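Local structure of KLLA0F12672p (Kluyveromyces lactis, 4M3O) at residues M49-I52 with S53-T57; T57-D60 with Y61-V65; K72-Y76 with P77-K81; E110-T113 with K114-R118; S120-Y123 with Q124-S128. The protein probably dephosphorylates the C-terminal domain of the largest RNA polymerase II subunit, and is represented here by its own zinc-binding N-terminal domain. All blocks are in the same frame, centred on the assembly; numbering follows the deposited sequence.

Contact 1. Residues M49-I52 with S53-T57; sequences MKYI and SRFLT
Where 49-52 runs on into 53-57 the backbone keeps turning through short three-residue steps: F55 N donates to I52 O at 2.8 Å, from above the carbonyl plane, and R54 N reaches Y51 O only weakly. S53 adds a side-chain bond, OG to K50 O at 2.7 Å; with OG placed between its own N and carbonyl carbon (chi1 61°), the hydroxyl folds back over the preceding turn. The same K50 O takes a bond from water 1, which in turn accepts from R54 NH2 at the edge of the guanidinium, so one carbonyl serves both residues. R54 bends at chi3 and brings one face of its guanidinium obliquely against CD1 and CE1 of Y51. Y51 CD1 sits over the centre of that face, 3.5 Å from R54 CZ, the two planes inclined at 50°, and R54 NE makes a weak bond to Y51 O. F55, one turn on, turns its edge toward the Y51 face in an offset edge-to-face contact, with ring centroids 5.6 Å apart and planes at 79°. I52 and L56 lie side by side, and their branches press closely, CG2 of I52 being 3.3 Å from CD1 of L56. The turn thus carries the chain from helix 46-52 toward helix 58-70, with Y51, I52 and F55 packed on helix 5-13 and the S53 side touching Y123 of helix 114-125.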
# COMPACT_ATOMS: atom_id res chain seq x y z
N MET A 49 -3.31 7.03 2.69
CA MET A 49 -3.83 5.86 2.00
C MET A 49 -4.23 6.24 0.58
O MET A 49 -3.88 5.55 -0.42
CB MET A 49 -4.97 5.37 2.87
CG MET A 49 -5.38 3.97 2.75
SD MET A 49 -4.10 2.71 2.91
CE MET A 49 -5.20 1.51 2.20
N LYS A 50 -4.85 7.41 0.42
CA LYS A 50 -5.21 7.89 -0.93
C LYS A 50 -3.98 8.32 -1.74
O LYS A 50 -3.93 8.10 -2.95
CB LYS A 50 -6.16 9.04 -0.90
CG LYS A 50 -7.51 8.76 -0.26
CD LYS A 50 -8.15 10.11 0.20
CE LYS A 50 -9.47 9.88 0.93
NZ LYS A 50 -10.62 9.76 -0.02
N TYR A 51 -3.00 8.88 -1.05
CA TYR A 51 -1.74 9.25 -1.71
C TYR A 51 -0.95 8.02 -2.25
O TYR A 51 -0.43 8.04 -3.34
CB TYR A 51 -0.88 10.05 -0.71
CG TYR A 51 0.50 10.36 -1.15
CD1 TYR A 51 0.74 11.34 -2.12
CD2 TYR A 51 1.60 9.68 -0.61
CE1 TYR A 51 2.03 11.63 -2.55
CE2 TYR A 51 2.90 9.99 -1.00
CZ TYR A 51 3.11 10.97 -1.97
OH TYR A 51 4.41 11.20 -2.37
N ILE A 52 -0.86 6.97 -1.44
CA ILE A 52 -0.19 5.67 -1.78
C ILE A 52 -0.54 5.10 -3.13
O ILE A 52 0.29 4.47 -3.78
CB ILE A 52 -0.57 4.60 -0.73
CG1 ILE A 52 -0.06 4.98 0.61
CG2 ILE A 52 0.07 3.27 -1.00
CD1 ILE A 52 1.27 5.62 0.51
N SER A 53 -1.82 5.22 -3.48
CA SER A 53 -2.40 4.51 -4.58
C SER A 53 -1.66 4.82 -5.83
O SER A 53 -1.58 3.97 -6.71
CB SER A 53 -3.92 4.80 -4.70
OG SER A 53 -4.15 6.21 -4.93
N ARG A 54 -1.16 6.06 -5.96
CA ARG A 54 -0.40 6.40 -7.17
C ARG A 54 0.84 5.53 -7.36
O ARG A 54 1.29 5.32 -8.49
CB ARG A 54 0.02 7.86 -7.14
CG ARG A 54 1.22 8.16 -6.24
CD ARG A 54 1.40 9.70 -6.19
NE ARG A 54 0.19 10.31 -5.63
CZ ARG A 54 -0.03 11.62 -5.51
NH1 ARG A 54 0.89 12.52 -5.77
NH2 ARG A 54 -1.18 12.00 -4.99
N PHE A 55 1.38 4.98 -6.28
CA PHE A 55 2.55 4.14 -6.42
C PHE A 55 2.24 2.62 -6.47
O PHE A 55 3.15 1.86 -6.37
CB PHE A 55 3.51 4.40 -5.27
CG PHE A 55 3.97 5.83 -5.20
CD1 PHE A 55 3.62 6.64 -4.12
CD2 PHE A 55 4.63 6.40 -6.28
CE1 PHE A 55 4.01 7.97 -4.10
CE2 PHE A 55 5.05 7.71 -6.26
CZ PHE A 55 4.73 8.50 -5.18
N LEU A 56 0.98 2.21 -6.50
CA LEU A 56 0.65 0.79 -6.40
C LEU A 56 -0.16 0.31 -7.58
O LEU A 56 -1.11 0.98 -8.00
CB LEU A 56 -0.11 0.50 -5.13
CG LEU A 56 0.68 0.69 -3.83
CD1 LEU A 56 -0.34 0.52 -2.72
CD2 LEU A 56 1.80 -0.26 -3.63
N THR A 57 0.22 -0.85 -8.14
CA THR A 57 -0.66 -1.57 -9.05
C THR A 57 -1.46 -2.52 -8.20
O THR A 57 -1.18 -2.69 -7.00
CB THR A 57 0.10 -2.42 -10.06
OG1 THR A 57 0.87 -3.43 -9.35
CG2 THR A 57 1.00 -1.55 -10.89
O HOH W 1 -2.99 9.51 -5.19

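Contact 2. Residues T57-D60 with Y61-V65; sequences TKQD and YADLV
Q59 reaches along the helix to the carboxylate of D63, one turn on, crossing it at a slant so that NE2 donates to OD1 at 2.7 Å. The oxygen lies in the plane of the Q59 amide, while the donor approaches OD1 on its syn side, 35° out of the carboxylate plane. With CG anti to the backbone N, a bend at chi2 (59°) curls the glutamine forward to make this bond, and the amide nitrogen also passes 3.9 Å from CB of A62. An alanine in place of D63 would probably leave the Q59 amide without this acceptor and set it free to turn. At the start of the helix T57 and D60 form a capping box. D60 N donates to T57 OG1 at 3.0 Å, and T57 N returns the bond to D60 OD2 at 3.2 Å, nearly straight but from above the carboxylate plane. The box pairs the N-cap residue and D60 reciprocally, side chain to backbone N, and the carboxylate near the helix start probably interacts favourably with the helix dipole. Regular backbone bonds follow, among them Y61 N to T57 O at 3.0 Å and L64 N to D60 O at 2.9 Å. Helix 58-70 lies against helix 114-125: Y61 OH is hydrogen-bonded to S120 OG and its ring meets that of Y123, K58 O accepts from Q124 NE2, and the K58 amine reaches the carbonyls of F125 and L127.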
# COMPACT_ATOMS: atom_id res chain seq x y z
N THR A 57 0.22 -0.85 -8.14
CA THR A 57 -0.66 -1.57 -9.05
C THR A 57 -1.46 -2.52 -8.20
O THR A 57 -1.18 -2.69 -7.00
CB THR A 57 0.10 -2.42 -10.06
OG1 THR A 57 0.87 -3.43 -9.35
CG2 THR A 57 1.00 -1.55 -10.89
N LYS A 58 -2.47 -3.14 -8.80
CA LYS A 58 -3.29 -4.05 -8.09
C LYS A 58 -2.46 -5.24 -7.54
O LYS A 58 -2.70 -5.72 -6.41
CB LYS A 58 -4.38 -4.63 -9.00
CG LYS A 58 -5.53 -3.74 -9.37
CD LYS A 58 -6.49 -4.50 -10.27
CE LYS A 58 -7.94 -4.05 -10.24
NZ LYS A 58 -8.07 -2.62 -10.45
N GLN A 59 -1.49 -5.71 -8.35
CA GLN A 59 -0.61 -6.78 -7.94
C GLN A 59 0.40 -6.36 -6.85
O GLN A 59 0.69 -7.14 -5.99
CB GLN A 59 0.22 -7.30 -9.13
CG GLN A 59 1.04 -8.55 -8.75
CD GLN A 59 0.12 -9.66 -8.28
OE1 GLN A 59 -0.82 -9.99 -8.99
NE2 GLN A 59 0.34 -10.18 -7.08
N ASP A 60 0.95 -5.16 -6.92
CA ASP A 60 1.84 -4.69 -5.84
C ASP A 60 1.09 -4.59 -4.54
O ASP A 60 1.66 -4.83 -3.51
CB ASP A 60 2.37 -3.25 -6.09
CG ASP A 60 3.19 -3.10 -7.35
OD1 ASP A 60 3.81 -4.12 -7.81
OD2 ASP A 60 3.20 -1.94 -7.86
N TYR A 61 -0.19 -4.21 -4.59
CA TYR A 61 -1.04 -4.18 -3.40
C TYR A 61 -1.25 -5.58 -2.82
O TYR A 61 -1.04 -5.79 -1.63
CB TYR A 61 -2.41 -3.48 -3.62
CG TYR A 61 -3.22 -3.41 -2.34
CD1 TYR A 61 -2.95 -2.43 -1.34
CD2 TYR A 61 -4.22 -4.31 -2.08
CE1 TYR A 61 -3.69 -2.35 -0.18
CE2 TYR A 61 -4.94 -4.25 -0.90
CZ TYR A 61 -4.66 -3.28 0.06
OH TYR A 61 -5.40 -3.29 1.20
N ALA A 62 -1.64 -6.53 -3.65
CA ALA A 62 -1.74 -7.95 -3.21
C ALA A 62 -0.45 -8.45 -2.59
O ALA A 62 -0.49 -9.16 -1.58
CB ALA A 62 -2.13 -8.88 -4.37
N ASP A 63 0.70 -8.09 -3.16
CA ASP A 63 1.95 -8.49 -2.58
C ASP A 63 2.21 -7.77 -1.24
O ASP A 63 2.72 -8.39 -0.30
CB ASP A 63 3.12 -8.21 -3.54
CG ASP A 63 2.93 -8.91 -4.94
OD1 ASP A 63 2.17 -9.88 -5.08
OD2 ASP A 63 3.54 -8.44 -5.93
N LEU A 64 1.86 -6.47 -1.16
CA LEU A 64 1.88 -5.74 0.10
C LEU A 64 1.16 -6.54 1.21
O LEU A 64 1.66 -6.71 2.34
CB LEU A 64 1.27 -4.35 -0.08
CG LEU A 64 1.31 -3.33 1.07
CD1 LEU A 64 0.81 -1.95 0.72
CD2 LEU A 64 0.49 -3.79 2.24
N VAL A 65 -0.04 -7.01 0.89
CA VAL A 65 -0.86 -7.70 1.84
C VAL A 65 -0.11 -8.96 2.29
O VAL A 65 -0.12 -9.32 3.44
CB VAL A 65 -2.23 -8.07 1.20
CG1 VAL A 65 -2.99 -9.12 1.98
CG2 VAL A 65 -3.11 -6.82 1.03

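Contact 3. Residues K72-Y76 with P77-K81; sequences KRCGY and PLCSK. With ZN (zinc ion), chain C.
The zinc ion is gripped here by two thiolate sulfurs, C74 SG and C79 SG, each 2.3 Å from the metal, and C112 and H116 complete the site. Both sulfurs stand anti to their own backbone N, C74 at chi1 179°, which turns them to the same side of the loop; CB of C74 lies 3.6 Å from SG of C79. Backbone bonds hold the two arms together. C74 N donates to K81 O at 2.7 Å, and C79 N to Y76 O at 2.9 Å, the latter closing a type I beta turn over P77 and L78. Beside the turn, the buried Y76 ring runs alongside L78, with CE2 of Y76 3.7 Å from CD1 of L78, and crosses P77 at about a right angle, CD1 meeting CD of the proline. This loop gives the first pair of ligands of the RPAP2-family zinc finger, a C-x4-C pair. The sulfurs are also acceptors: K81 N donates to C79 SG at 3.4 Å, and Y76 N, more weakly, to C74 SG. These N-H groups probably offset part of the thiolates' negative charge, while the zinc ion itself ties the two arms of the loop together.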
# COMPACT_ATOMS: atom_id res chain seq x y z
N LYS A 72 3.07 -10.72 10.57
CA LYS A 72 1.89 -10.74 11.41
C LYS A 72 1.09 -9.43 11.45
O LYS A 72 0.49 -9.07 12.46
CB LYS A 72 2.20 -11.28 12.79
CG LYS A 72 2.79 -12.69 12.71
CD LYS A 72 3.12 -13.22 14.08
CE LYS A 72 4.14 -14.35 13.98
NZ LYS A 72 4.53 -14.69 15.37
N ARG A 73 0.95 -8.79 10.31
CA ARG A 73 0.02 -7.62 10.27
C ARG A 73 -1.17 -7.90 9.38
O ARG A 73 -1.04 -8.55 8.29
CB ARG A 73 0.79 -6.38 9.88
CG ARG A 73 1.64 -5.90 11.06
CD ARG A 73 2.97 -5.31 10.69
NE ARG A 73 2.90 -3.87 10.76
CZ ARG A 73 3.70 -3.07 11.45
NH1 ARG A 73 4.73 -3.51 12.15
NH2 ARG A 73 3.48 -1.77 11.39
N CYS A 74 -2.34 -7.49 9.87
CA CYS A 74 -3.52 -7.39 9.00
C CYS A 74 -3.11 -6.78 7.65
O CYS A 74 -2.30 -5.83 7.59
CB CYS A 74 -4.63 -6.54 9.64
SG CYS A 74 -6.13 -6.36 8.59
N GLY A 75 -3.64 -7.37 6.60
CA GLY A 75 -3.36 -6.96 5.25
C GLY A 75 -3.68 -5.51 4.94
O GLY A 75 -2.94 -4.86 4.21
N TYR A 76 -4.74 -5.02 5.52
CA TYR A 76 -5.18 -3.62 5.28
C TYR A 76 -4.24 -2.64 5.96
O TYR A 76 -4.11 -2.66 7.18
CB TYR A 76 -6.63 -3.40 5.74
CG TYR A 76 -7.33 -2.12 5.27
CD1 TYR A 76 -7.31 -1.74 3.93
CD2 TYR A 76 -8.04 -1.32 6.19
CE1 TYR A 76 -7.99 -0.63 3.49
CE2 TYR A 76 -8.74 -0.18 5.78
CZ TYR A 76 -8.68 0.18 4.44
OH TYR A 76 -9.35 1.26 3.95
N PRO A 77 -3.49 -1.85 5.15
CA PRO A 77 -2.37 -1.03 5.64
C PRO A 77 -2.70 -0.02 6.78
O PRO A 77 -1.85 0.27 7.56
CB PRO A 77 -1.84 -0.31 4.36
CG PRO A 77 -2.39 -1.07 3.23
CD PRO A 77 -3.61 -1.81 3.68
N LEU A 78 -3.94 0.43 6.89
CA LEU A 78 -4.37 1.30 8.00
C LEU A 78 -4.50 0.58 9.35
O LEU A 78 -4.67 1.23 10.35
CB LEU A 78 -5.71 1.89 7.71
CG LEU A 78 -5.74 2.97 6.62
CD1 LEU A 78 -7.20 3.14 6.25
CD2 LEU A 78 -5.17 4.30 7.18
N CYS A 79 -4.41 -0.74 9.35
CA CYS A 79 -4.66 -1.51 10.56
C CYS A 79 -3.38 -1.84 11.30
O CYS A 79 -2.36 -2.18 10.67
CB CYS A 79 -5.27 -2.84 10.16
SG CYS A 79 -6.03 -3.79 11.49
N SER A 80 -3.44 -1.83 12.62
CA SER A 80 -2.30 -2.20 13.43
C SER A 80 -2.56 -3.50 14.20
O SER A 80 -1.85 -3.81 15.13
CB SER A 80 -1.96 -1.06 14.41
OG SER A 80 -3.08 -0.80 15.23
N LYS A 81 -3.57 -4.25 13.82
CA LYS A 81 -3.71 -5.63 14.32
C LYS A 81 -3.09 -6.66 13.36
O LYS A 81 -2.65 -6.32 12.23
CB LYS A 81 -5.17 -5.97 14.54
CG LYS A 81 -5.83 -4.89 15.36
CD LYS A 81 -7.29 -5.15 15.63
CE LYS A 81 -7.92 -3.87 16.12
NZ LYS A 81 -9.04 -4.17 17.03
ZN ZN C . -7.32 -5.19 10.19

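Contact 4. Residues E110-T113 with K114-R118; sequences EYCT and KAHFR. With ZN (zinc ion), chain C.
This is a zinc-binding helix N-terminus: the loop 110-113 leads into helix 114-125, and the metal holds loop and first turn together as half of the RPAP2-family zinc finger. C112 SG binds the zinc ion at 2.3 Å from the loop, and H116 ND1 binds it at 2.2 Å from the helix, while C74 and C79 supply the other two ligands. The cysteine SG lies between its own N and carbonyl carbon (chi1 61°), and this brings the sulfur to 3.3 Å from H116 ND1, obliquely to the imidazole. On its far nitrogen, NE2, the histidine is hydrogen-bonded to E154, a second-shell carboxylate that probably fixes the rotation of the ring and makes it a stronger donor to the metal. T113 is the N-cap. Its OG1 accepts from H116 N at 3.1 Å, so the residue that caps the helix also positions the backbone of the ligand, and T113 O takes F117 N in an almost straight bond. Y111 rises beside this turn with its hydroxyl on S120, and V65 of helix 58-70 packs against it. Its ring is met over one face by the backbone of F117, CA lying 3.9 Å from the centroid in a CH-pi contact. The two aromatic rings incline obliquely, planes at 46°, and CE1 of Y111 reaches the edge of the phenylalanine at CD1, 3.8 Å away.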
# COMPACT_ATOMS: atom_id res chain seq x y z
N GLU A 110 -5.69 -13.43 6.19
CA GLU A 110 -5.08 -12.22 5.65
C GLU A 110 -5.51 -10.90 6.34
O GLU A 110 -4.78 -9.90 6.33
CB GLU A 110 -5.39 -12.16 4.17
CG GLU A 110 -4.84 -13.30 3.36
CD GLU A 110 -5.18 -13.20 1.88
OE1 GLU A 110 -6.02 -12.36 1.47
OE2 GLU A 110 -4.64 -14.01 1.14
N TYR A 111 -6.65 -10.94 7.01
CA TYR A 111 -7.23 -9.77 7.65
C TYR A 111 -7.66 -10.11 9.04
O TYR A 111 -7.98 -11.26 9.30
CB TYR A 111 -8.45 -9.30 6.81
CG TYR A 111 -7.98 -8.94 5.46
CD1 TYR A 111 -8.11 -9.84 4.39
CD2 TYR A 111 -7.35 -7.71 5.24
CE1 TYR A 111 -7.61 -9.50 3.13
CE2 TYR A 111 -6.87 -7.37 3.98
CZ TYR A 111 -7.00 -8.26 2.93
OH TYR A 111 -6.45 -7.92 1.69
N CYS A 112 -7.78 -9.08 9.87
CA CYS A 112 -8.27 -9.20 11.25
C CYS A 112 -9.77 -9.54 11.29
O CYS A 112 -10.20 -10.26 12.19
CB CYS A 112 -8.03 -7.89 12.05
SG CYS A 112 -8.85 -6.41 11.37
N THR A 113 -10.52 -9.07 10.29
CA THR A 113 -12.01 -9.12 10.27
C THR A 113 -12.57 -9.17 8.84
O THR A 113 -11.84 -8.91 7.87
CB THR A 113 -12.64 -7.80 10.86
OG1 THR A 113 -12.09 -6.65 10.16
CG2 THR A 113 -12.31 -7.69 12.32
N LYS A 114 -13.87 -9.42 8.69
CA LYS A 114 -14.43 -9.42 7.35
C LYS A 114 -14.49 -7.97 6.77
O LYS A 114 -14.40 -7.71 5.54
CB LYS A 114 -15.83 -10.02 7.38
CG LYS A 114 -16.42 -10.30 6.02
CD LYS A 114 -17.91 -10.01 6.08
CE LYS A 114 -18.17 -8.50 6.14
NZ LYS A 114 -19.57 -8.20 5.75
N ALA A 115 -14.66 -7.04 7.68
CA ALA A 115 -14.78 -5.64 7.40
C ALA A 115 -13.48 -5.17 6.70
O ALA A 115 -13.54 -4.53 5.62
CB ALA A 115 -15.05 -4.89 8.71
N HIS A 116 -12.34 -5.56 7.27
CA HIS A 116 -11.01 -5.20 6.69
C HIS A 116 -10.72 -5.95 5.42
O HIS A 116 -10.14 -5.36 4.50
CB HIS A 116 -9.89 -5.24 7.74
CG HIS A 116 -9.81 -3.97 8.53
ND1 HIS A 116 -8.83 -3.71 9.46
CD2 HIS A 116 -10.56 -2.84 8.47
CE1 HIS A 116 -9.00 -2.50 9.97
NE2 HIS A 116 -10.04 -1.95 9.37
N PHE A 117 -11.16 -7.21 5.32
CA PHE A 117 -11.26 -7.86 4.00
C PHE A 117 -11.99 -6.97 2.94
O PHE A 117 -11.47 -6.74 1.88
CB PHE A 117 -11.95 -9.24 4.12
CG PHE A 117 -12.18 -9.92 2.82
CD1 PHE A 117 -11.19 -10.04 1.88
CD2 PHE A 117 -13.43 -10.47 2.54
CE1 PHE A 117 -11.43 -10.69 0.67
CE2 PHE A 117 -13.67 -11.09 1.34
CZ PHE A 117 -12.68 -11.24 0.41
N ARG A 118 -13.18 -6.47 3.25
CA ARG A 118 -13.97 -5.67 2.29
C ARG A 118 -13.32 -4.31 2.01
O ARG A 118 -13.30 -3.83 0.88
CB ARG A 118 -15.43 -5.51 2.82
CG ARG A 118 -16.23 -6.80 2.92
CD ARG A 118 -16.31 -7.49 1.55
NE ARG A 118 -17.46 -8.39 1.42
CZ ARG A 118 -17.59 -9.33 0.47
NH1 ARG A 118 -16.63 -9.59 -0.42
NH2 ARG A 118 -18.70 -10.03 0.38
ZN ZN C . -7.32 -5.19 10.19

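Contact 5. Residues S120-Y123 with Q124-S128; sequences SQFY and QFQLS
Backbone hydrogen bonds carry the last turns of helix 114-125: Q124 N to S120 O at 2.9 Å, and F125 N to Q121 O at 2.7 Å, nearly straight. Then the pattern tightens, Q126 N reaching Y123 O three residues back, from above the carbonyl plane. Side-chain bonds add to these. Q126 NE2 donates to F122 O at 2.9 Å with an N-H...O angle of 173°; the carbonyl oxygen lies in the amide plane, but the nitrogen comes from above the carbonyl's own plane. The same nitrogen passes 3.4 Å from CD1 of F122, amide and ring planes at 77°, and also donates to Q150 O, while Y123 OH is hydrogen-bonded to M49 O. Two rings are met over a face: Y123 by L127 CD1, offset toward the rim and 4.3 Å from the centroid in a CH-pi contact, and F125 by the carbonyl oxygen of Q121, also offset toward the rim. A leucine in place of Q126 would probably leave F122 O without this side-chain donor and release the tie to Q150. In chemical terms, the Q126 amide supplies F122 O, which Q126 N no longer serves because it bonds to Y123 O instead.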
# COMPACT_ATOMS: atom_id res chain seq x y z
N SER A 120 -10.23 -3.62 2.10
CA SER A 120 -9.08 -3.98 1.31
C SER A 120 -9.39 -4.26 -0.16
O SER A 120 -8.73 -3.70 -1.07
CB SER A 120 -8.32 -5.19 1.94
OG SER A 120 -7.10 -5.36 1.20
N GLN A 121 -10.39 -5.07 -0.41
CA GLN A 121 -10.94 -5.27 -1.75
C GLN A 121 -11.44 -3.95 -2.43
O GLN A 121 -11.14 -3.66 -3.60
CB GLN A 121 -12.22 -6.11 -1.62
CG GLN A 121 -11.97 -7.55 -1.29
CD GLN A 121 -13.26 -8.35 -1.40
OE1 GLN A 121 -14.27 -8.02 -0.78
NE2 GLN A 121 -13.26 -9.34 -2.26
N PHE A 122 -12.16 -3.15 -1.65
CA PHE A 122 -12.70 -1.88 -2.11
C PHE A 122 -11.56 -0.99 -2.60
O PHE A 122 -11.63 -0.40 -3.70
CB PHE A 122 -13.47 -1.22 -0.97
CG PHE A 122 -14.23 0.03 -1.34
CD1 PHE A 122 -13.65 1.28 -1.23
CD2 PHE A 122 -15.58 -0.02 -1.77
CE1 PHE A 122 -14.37 2.45 -1.52
CE2 PHE A 122 -16.29 1.16 -2.11
CZ PHE A 122 -15.67 2.39 -1.96
N TYR A 123 -10.50 -0.93 -1.81
CA TYR A 123 -9.33 -0.13 -2.20
C TYR A 123 -8.64 -0.73 -3.43
O TYR A 123 -8.30 -0.01 -4.34
CB TYR A 123 -8.36 -0.05 -1.04
CG TYR A 123 -7.14 0.80 -1.21
CD1 TYR A 123 -7.23 2.19 -1.15
CD2 TYR A 123 -5.89 0.22 -1.40
CE1 TYR A 123 -6.09 2.96 -1.30
CE2 TYR A 123 -4.73 0.99 -1.52
CZ TYR A 123 -4.84 2.38 -1.47
OH TYR A 123 -3.70 3.14 -1.56
N GLN A 124 -8.43 -2.05 -3.45
CA GLN A 124 -7.69 -2.71 -4.53
C GLN A 124 -8.42 -2.58 -5.82
O GLN A 124 -7.79 -2.33 -6.86
CB GLN A 124 -7.43 -4.19 -4.22
CG GLN A 124 -6.63 -4.80 -5.33
CD GLN A 124 -6.51 -6.29 -5.25
OE1 GLN A 124 -7.49 -6.95 -5.07
NE2 GLN A 124 -5.30 -6.82 -5.46
N PHE A 125 -9.74 -2.80 -5.79
CA PHE A 125 -10.54 -2.64 -7.02
C PHE A 125 -10.30 -1.29 -7.72
O PHE A 125 -10.43 -1.21 -8.93
CB PHE A 125 -12.04 -2.76 -6.72
CG PHE A 125 -12.46 -4.12 -6.28
CD1 PHE A 125 -11.81 -5.24 -6.71
CD2 PHE A 125 -13.57 -4.27 -5.48
CE1 PHE A 125 -12.22 -6.50 -6.30
CE2 PHE A 125 -14.00 -5.51 -5.07
CZ PHE A 125 -13.33 -6.64 -5.50
N GLN A 126 -9.91 -0.26 -6.99
CA GLN A 126 -9.76 1.02 -7.64
C GLN A 126 -8.33 1.26 -8.12
O GLN A 126 -8.06 2.26 -8.73
CB GLN A 126 -10.13 2.15 -6.69
CG GLN A 126 -11.58 2.09 -6.21
CD GLN A 126 -11.75 3.03 -5.04
OE1 GLN A 126 -11.81 4.20 -5.22
NE2 GLN A 126 -11.81 2.51 -3.83
N LEU A 127 -7.39 0.40 -7.79
CA LEU A 127 -6.03 0.70 -8.19
C LEU A 127 -5.88 0.34 -9.69
O LEU A 127 -6.58 -0.51 -10.21
CB LEU A 127 -5.15 -0.17 -7.35
CG LEU A 127 -4.47 0.19 -6.07
CD1 LEU A 127 -4.74 1.47 -5.41
CD2 LEU A 127 -4.27 -0.98 -5.08
N SER A 128 -4.92 0.97 -10.35
CA SER A 128 -4.69 0.85 -11.78
C SER A 128 -3.76 -0.29 -12.00
O SER A 128 -2.89 -0.57 -11.13
CB SER A 128 -4.03 2.17 -12.26
OG SER A 128 -3.56 2.09 -13.57

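Overall arrangement
From the N terminus, contact 1 ends helix 46-52 and hands over at T57 to contact 2, which starts helix 58-70. After that helix, contact 3 closes the first zinc loop, and contact 4 brings the chain back through the second pair of ligands into helix 114-125, whose far end is contact 5. The five follow in series, none enclosing another. Contacts 3 and 4 are joined by the shared metal and by G75 N to E110 O. Contact 5 packs back on contact 1, with L127 against S53, and helix 114-125 also lies on helix 58-70, joining contacts 5 and 2. M49 touches Y76, P77 and L78, linking contact 1 to contact 3.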